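Local atomic coordinates of lovastatin nonaketide synthase, polyketide synthase component (Aspergillus terreus, PDB entry 7CPX), a protein that builds the nonaketide dihydromonacolin L from nine malonyl-CoA units, using NADPH and S-adenosylmethionine, on the way to lovastatin. Residues A[103-108]-A[248-253]; A[123-128]-A[168-173]. The protein carries 2 engineered substitutions. One frame throughout, in Å; residues are numbered along the deposited sequence.

In the fold
Both contacts lie in the ketosynthase, a thiolase-like domain, and both reach the same mixed sheet. Their centres are about 13 Å apart. Contact 1 sets helix 97-113 against strand 247-255. Contact 2 joins the start of strand 126-131 to the loop that leads into strand 174-177, at the edge of the sheet within this chain. Strand 203-209 lies between strands 126-131 and 247-255. V106 links the two sites: its CG1 is 3.5 Å from F168 CE2 and 3.6 Å from W170 CH2, while its CG2 touches S250 within contact 1. The predicted ketosynthase active-site residues C181, H320 and H367 belong to neither contact. Contact 2 also reaches the second subunit.

Contact 1 of 2, residues A[103-108]-A[248-253]; sequences LETVYE and VCSVVL
T105 and V106 of helix 97-113 meet V248 and S250 of strand 247-255 with no ring or other flat side chain between them. The one aromatic ring of the two segments, Y107, leaves the opposite side of the helix and meets F84 edge-to-face. The segments run 33° apart, their axes coming within 7.1 Å. The centre of the contact is a hydroxyl pair: S250 OG donates to T105 OG1 at 2.7 Å. S250 OG sits beside its own backbone N (chi1 -58°), and this turns it to the helix. T105 OG1 also bonds L101 O and L102 O, which can share its single hydrogen. V248 crosses the T105 side chain at about a right angle, and its CG1 is 3.8 Å from T105 CG2. V106 CG2 lies against the CB-OG end of S250, 3.7 Å from CB. C249 and V251 point away, to helix 369-386 on the other face of the sheet. The strand is thus packed between two helices, as in the layered thiolase fold. Chemically, a buried polar link is set among methyl groups. T105 OG1 accepts from S250 and turns its hydrogen toward carbonyls of its own helix, so both buried hydroxyls have partners.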
loop_
_atom_site.group_PDB
_atom_site.type_symbol
_atom_site.label_atom_id
_atom_site.label_comp_id
_atom_site.label_asym_id
_atom_site.label_seq_id
_atom_site.Cartn_x
_atom_site.Cartn_y
_atom_site.Cartn_z
ATOM N N LEU A 103 0.461 23.765 30.531
ATOM C CA LEU A 103 0.751 25.189 30.624
ATOM C C LEU A 103 -0.496 25.964 31.024
ATOM O O LEU A 103 -0.463 26.804 31.934
ATOM C CB LEU A 103 1.292 25.700 29.289
ATOM C CG LEU A 103 2.729 25.323 28.943
ATOM C CD1 LEU A 103 3.015 25.628 27.489
ATOM C CD2 LEU A 103 3.695 26.072 29.831
ATOM N N GLU A 104 -1.616 25.678 30.357
ATOM C CA GLU A 104 -2.850 26.397 30.661
ATOM C C GLU A 104 -3.285 26.162 32.103
ATOM O O GLU A 104 -3.639 27.107 32.816
ATOM C CB GLU A 104 -3.950 25.979 29.687
ATOM C CG GLU A 104 -3.688 26.411 28.254
ATOM C CD GLU A 104 -4.759 25.939 27.291
ATOM O OE1 GLU A 104 -5.526 25.025 27.656
ATOM O OE2 GLU A 104 -4.834 26.483 26.170
ATOM N N THR A 105 -3.246 24.908 32.558
ATOM C CA THR A 105 -3.687 24.587 33.910
ATOM C C THR A 105 -2.740 25.143 34.960
ATOM O O THR A 105 -3.186 25.546 36.035
ATOM C CB THR A 105 -3.816 23.075 34.080
ATOM O OG1 THR A 105 -2.602 22.439 33.663
ATOM C CG2 THR A 105 -4.971 22.551 33.262
ATOM N N VAL A 106 -1.438 25.164 34.681
ATOM C CA VAL A 106 -0.495 25.736 35.631
ATOM C C VAL A 106 -0.714 27.235 35.749
ATOM O O VAL A 106 -0.665 27.794 36.849
ATOM C CB VAL A 106 0.949 25.400 35.225
ATOM C CG1 VAL A 106 1.926 26.236 36.029
ATOM C CG2 VAL A 106 1.221 23.928 35.451
ATOM N N TYR A 107 -0.957 27.914 34.627
ATOM C CA TYR A 107 -1.274 29.334 34.714
ATOM C C TYR A 107 -2.572 29.552 35.477
ATOM O O TYR A 107 -2.684 30.490 36.273
ATOM C CB TYR A 107 -1.365 29.962 33.327
ATOM C CG TYR A 107 -1.593 31.455 33.389
ATOM C CD1 TYR A 107 -0.535 32.327 33.591
ATOM C CD2 TYR A 107 -2.866 31.989 33.268
ATOM C CE1 TYR A 107 -0.737 33.689 33.661
ATOM C CE2 TYR A 107 -3.077 33.350 33.335
ATOM C CZ TYR A 107 -2.010 34.197 33.532
ATOM O OH TYR A 107 -2.215 35.557 33.599
ATOM N N GLU A 108 -3.568 28.693 35.247
ATOM C CA GLU A 108 -4.823 28.809 35.980
ATOM C C GLU A 108 -4.608 28.613 37.475
ATOM O O GLU A 108 -5.201 29.320 38.294
ATOM C CB GLU A 108 -5.836 27.795 35.452
ATOM C CG GLU A 108 -6.359 28.106 34.064
ATOM C CD GLU A 108 -7.238 27.001 33.513
ATOM O OE1 GLU A 108 -7.505 26.030 34.250
ATOM O OE2 GLU A 108 -7.660 27.104 32.343
ATOM N N VAL A 248 -6.144 17.132 32.899
ATOM C CA VAL A 248 -4.898 17.852 33.122
ATOM C C VAL A 248 -5.095 18.694 34.371
ATOM O O VAL A 248 -5.903 19.631 34.375
ATOM C CB VAL A 248 -4.507 18.725 31.925
ATOM C CG1 VAL A 248 -3.183 19.413 32.193
ATOM C CG2 VAL A 248 -4.430 17.880 30.668
ATOM N N CYS A 249 -4.356 18.374 35.424
ATOM C CA CYS A 249 -4.477 19.055 36.703
ATOM C C CYS A 249 -3.161 19.730 37.042
ATOM O O CYS A 249 -2.090 19.239 36.683
ATOM C CB CYS A 249 -4.859 18.077 37.815
ATOM S SG CYS A 249 -5.154 18.855 39.418
ATOM N N SER A 250 -3.251 20.867 37.722
ATOM C CA SER A 250 -2.086 21.549 38.255
ATOM C C SER A 250 -2.435 22.052 39.643
ATOM O O SER A 250 -3.512 22.616 39.847
ATOM C CB SER A 250 -1.654 22.714 37.359
ATOM O OG SER A 250 -1.368 22.264 36.048
ATOM N N VAL A 251 -1.533 21.841 40.594
ATOM C CA VAL A 251 -1.761 22.197 41.985
ATOM C C VAL A 251 -0.539 22.951 42.484
ATOM O O VAL A 251 0.577 22.422 42.453
ATOM C CB VAL A 251 -2.029 20.952 42.845
ATOM C CG1 VAL A 251 -1.700 21.213 44.292
ATOM C CG2 VAL A 251 -3.474 20.519 42.700
ATOM N N VAL A 252 -0.745 24.181 42.940
ATOM C CA VAL A 252 0.339 24.973 43.505
ATOM C C VAL A 252 0.516 24.560 44.960
ATOM O O VAL A 252 -0.415 24.672 45.764
ATOM C CB VAL A 252 0.051 26.475 43.384
ATOM C CG1 VAL A 252 1.259 27.285 43.819
ATOM C CG2 VAL A 252 -0.341 26.823 41.959
ATOM N N LEU A 253 1.708 24.086 45.299
ATOM C CA LEU A 253 2.026 23.583 46.621
ATOM C C LEU A 253 3.077 24.474 47.262
ATOM O O LEU A 253 4.018 24.922 46.598
ATOM C CB LEU A 253 2.546 22.148 46.542
ATOM C CG LEU A 253 1.588 21.110 45.969
ATOM C CD1 LEU A 253 2.260 19.758 45.882
ATOM C CD2 LEU A 253 0.355 21.025 46.828
#

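Contact 2 of 2, residues A[123-128]-A[168-173]; sequences TSTAVY and FDWHGP
W170 keeps CG beside its backbone N and anti to the carbonyl carbon (chi1 -67°), while T125 holds CG2 anti to its own N; the two meet as methyl on indole. T125 CG2 stands over the centre of the six-membered ring, 3.6 Å from the centroid and 15° off the normal, a CH-pi contact. On the opposite face lies F168 CB, offset toward the rim. V127 CG2 comes in at the edge, in the ring plane, nearest W170 CE3 and CZ3. T123 runs beside W170, with its CG2 4.1 Å from CD1. The backbones are joined as well. H171 N donates to T123 O at 2.8 Å. G172 N gives a weak bond to T125 O, also 2.8 Å long. V127 N points at P173 O, but the modelled separation is too short to be trusted in detail. At this end P173 CD packs on A126 CB at 3.6 Å, and P173 CB lies 3.8 Å from Y128 CZ. The loop therefore enters strand 174-177 already alongside strand 126-131, its parallel neighbour. Helix 97-113 adds V110 to the surroundings of W170. Across the dimer, H171 ND1 makes a weak hydrogen bond to Q277 O of the second subunit, and P173 packs on V275 of that subunit. The backbone bonds, one of them weak, are consistent with a loop held close to the strand start. The contact thus combines polar backbone links with apolar packing, in which the indole lies against T125, V127 and F168.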
loop_
_atom_site.group_PDB
_atom_site.type_symbol
_atom_site.label_atom_id
_atom_site.label_comp_id
_atom_site.label_asym_id
_atom_site.label_seq_id
_atom_site.Cartn_x
_atom_site.Cartn_y
_atom_site.Cartn_z
ATOM N N THR A 123 11.975 32.934 39.983
ATOM C CA THR A 123 12.125 32.340 41.300
ATOM C C THR A 123 12.521 30.870 41.178
ATOM O O THR A 123 12.666 30.322 40.082
ATOM C CB THR A 123 10.832 32.478 42.103
ATOM O OG1 THR A 123 11.098 32.230 43.490
ATOM C CG2 THR A 123 9.796 31.488 41.614
ATOM N N SER A 124 12.692 30.226 42.331
ATOM C CA SER A 124 13.121 28.838 42.404
ATOM C C SER A 124 11.953 27.865 42.440
ATOM O O SER A 124 12.083 26.773 43.006
ATOM C CB SER A 124 14.008 28.626 43.631
ATOM O OG SER A 124 14.456 27.284 43.705
ATOM N N THR A 125 10.816 28.235 41.860
ATOM C CA THR A 125 9.657 27.356 41.868
ATOM C C THR A 125 9.974 26.056 41.142
ATOM O O THR A 125 10.588 26.060 40.072
ATOM C CB THR A 125 8.463 28.047 41.215
ATOM O OG1 THR A 125 8.019 29.127 42.044
ATOM C CG2 THR A 125 7.328 27.064 41.017
ATOM N N ALA A 126 9.546 24.945 41.728
ATOM C CA ALA A 126 9.763 23.629 41.154
ATOM C C ALA A 126 8.539 23.192 40.362
ATOM O O ALA A 126 7.454 23.760 40.484
ATOM C CB ALA A 126 10.061 22.609 42.251
ATOM N N VAL A 127 8.727 22.165 39.541
ATOM C CA VAL A 127 7.644 21.572 38.769
ATOM C C VAL A 127 7.820 20.063 38.777
ATOM O O VAL A 127 8.933 19.560 38.589
ATOM C CB VAL A 127 7.604 22.106 37.327
ATOM C CG1 VAL A 127 6.510 21.412 36.546
ATOM C CG2 VAL A 127 7.377 23.597 37.338
ATOM N N TYR A 128 6.725 19.343 38.996
ATOM C CA TYR A 128 6.733 17.882 39.017
ATOM C C TYR A 128 5.458 17.434 38.313
ATOM O O TYR A 128 4.362 17.560 38.864
ATOM C CB TYR A 128 6.811 17.348 40.442
ATOM C CG TYR A 128 8.083 17.720 41.166
ATOM C CD1 TYR A 128 8.223 18.956 41.774
ATOM C CD2 TYR A 128 9.140 16.830 41.247
ATOM C CE1 TYR A 128 9.383 19.296 42.433
ATOM C CE2 TYR A 128 10.302 17.161 41.904
ATOM C CZ TYR A 128 10.421 18.394 42.497
ATOM O OH TYR A 128 11.585 18.721 43.153
ATOM N N PHE A 168 7.285 30.209 32.671
ATOM C CA PHE A 168 7.187 30.995 33.891
ATOM C C PHE A 168 8.544 31.428 34.427
ATOM O O PHE A 168 8.598 32.043 35.497
ATOM C CB PHE A 168 6.438 30.206 34.967
ATOM C CG PHE A 168 5.018 29.882 34.605
ATOM C CD1 PHE A 168 4.007 30.797 34.827
ATOM C CD2 PHE A 168 4.692 28.661 34.046
ATOM C CE1 PHE A 168 2.700 30.505 34.497
ATOM C CE2 PHE A 168 3.387 28.359 33.714
ATOM C CZ PHE A 168 2.388 29.283 33.938
ATOM N N ASP A 169 9.631 31.123 33.720
ATOM C CA ASP A 169 10.969 31.539 34.133
ATOM C C ASP A 169 11.301 30.995 35.520
ATOM O O ASP A 169 11.910 31.675 36.348
ATOM C CB ASP A 169 11.100 33.062 34.100
ATOM C CG ASP A 169 12.529 33.535 34.280
ATOM O OD1 ASP A 169 13.415 32.690 34.520
ATOM O OD2 ASP A 169 12.766 34.758 34.181
ATOM N N TRP A 170 10.889 29.760 35.779
ATOM C CA TRP A 170 11.165 29.106 37.046
ATOM C C TRP A 170 12.502 28.382 36.990
ATOM O O TRP A 170 12.935 27.917 35.932
ATOM C CB TRP A 170 10.051 28.121 37.395
ATOM C CG TRP A 170 8.742 28.782 37.674
ATOM C CD1 TRP A 170 8.535 30.093 37.968
ATOM C CD2 TRP A 170 7.455 28.160 37.680
ATOM N NE1 TRP A 170 7.199 30.330 38.163
ATOM C CE2 TRP A 170 6.512 29.158 37.992
ATOM C CE3 TRP A 170 7.007 26.859 37.455
ATOM C CZ2 TRP A 170 5.152 28.894 38.079
ATOM C CZ3 TRP A 170 5.659 26.600 37.545
ATOM C CH2 TRP A 170 4.746 27.612 37.853
ATOM N N HIS A 171 13.156 28.294 38.146
ATOM C CA HIS A 171 14.470 27.682 38.251
ATOM C C HIS A 171 14.494 26.462 39.157
ATOM O O HIS A 171 15.564 25.871 39.342
ATOM C CB HIS A 171 15.492 28.710 38.753
ATOM C CG HIS A 171 15.663 29.883 37.840
ATOM N ND1 HIS A 171 15.441 29.807 36.482
ATOM C CD2 HIS A 171 16.026 31.163 38.091
ATOM C CE1 HIS A 171 15.664 30.988 35.935
ATOM N NE2 HIS A 171 16.021 31.828 36.889
ATOM N N GLY A 172 13.363 26.069 39.723
ATOM C CA GLY A 172 13.311 24.889 40.551
ATOM C C GLY A 172 13.306 23.625 39.724
ATOM O O GLY A 172 13.239 23.643 38.486
ATOM N N PRO A 173 13.375 22.488 40.411
ATOM C CA PRO A 173 13.348 21.205 39.702
ATOM C C PRO A 173 12.095 21.072 38.852
ATOM O O PRO A 173 11.007 21.496 39.245
ATOM C CB PRO A 173 13.379 20.174 40.834
ATOM C CG PRO A 173 14.008 20.878 41.973
ATOM C CD PRO A 173 13.608 22.316 41.855
#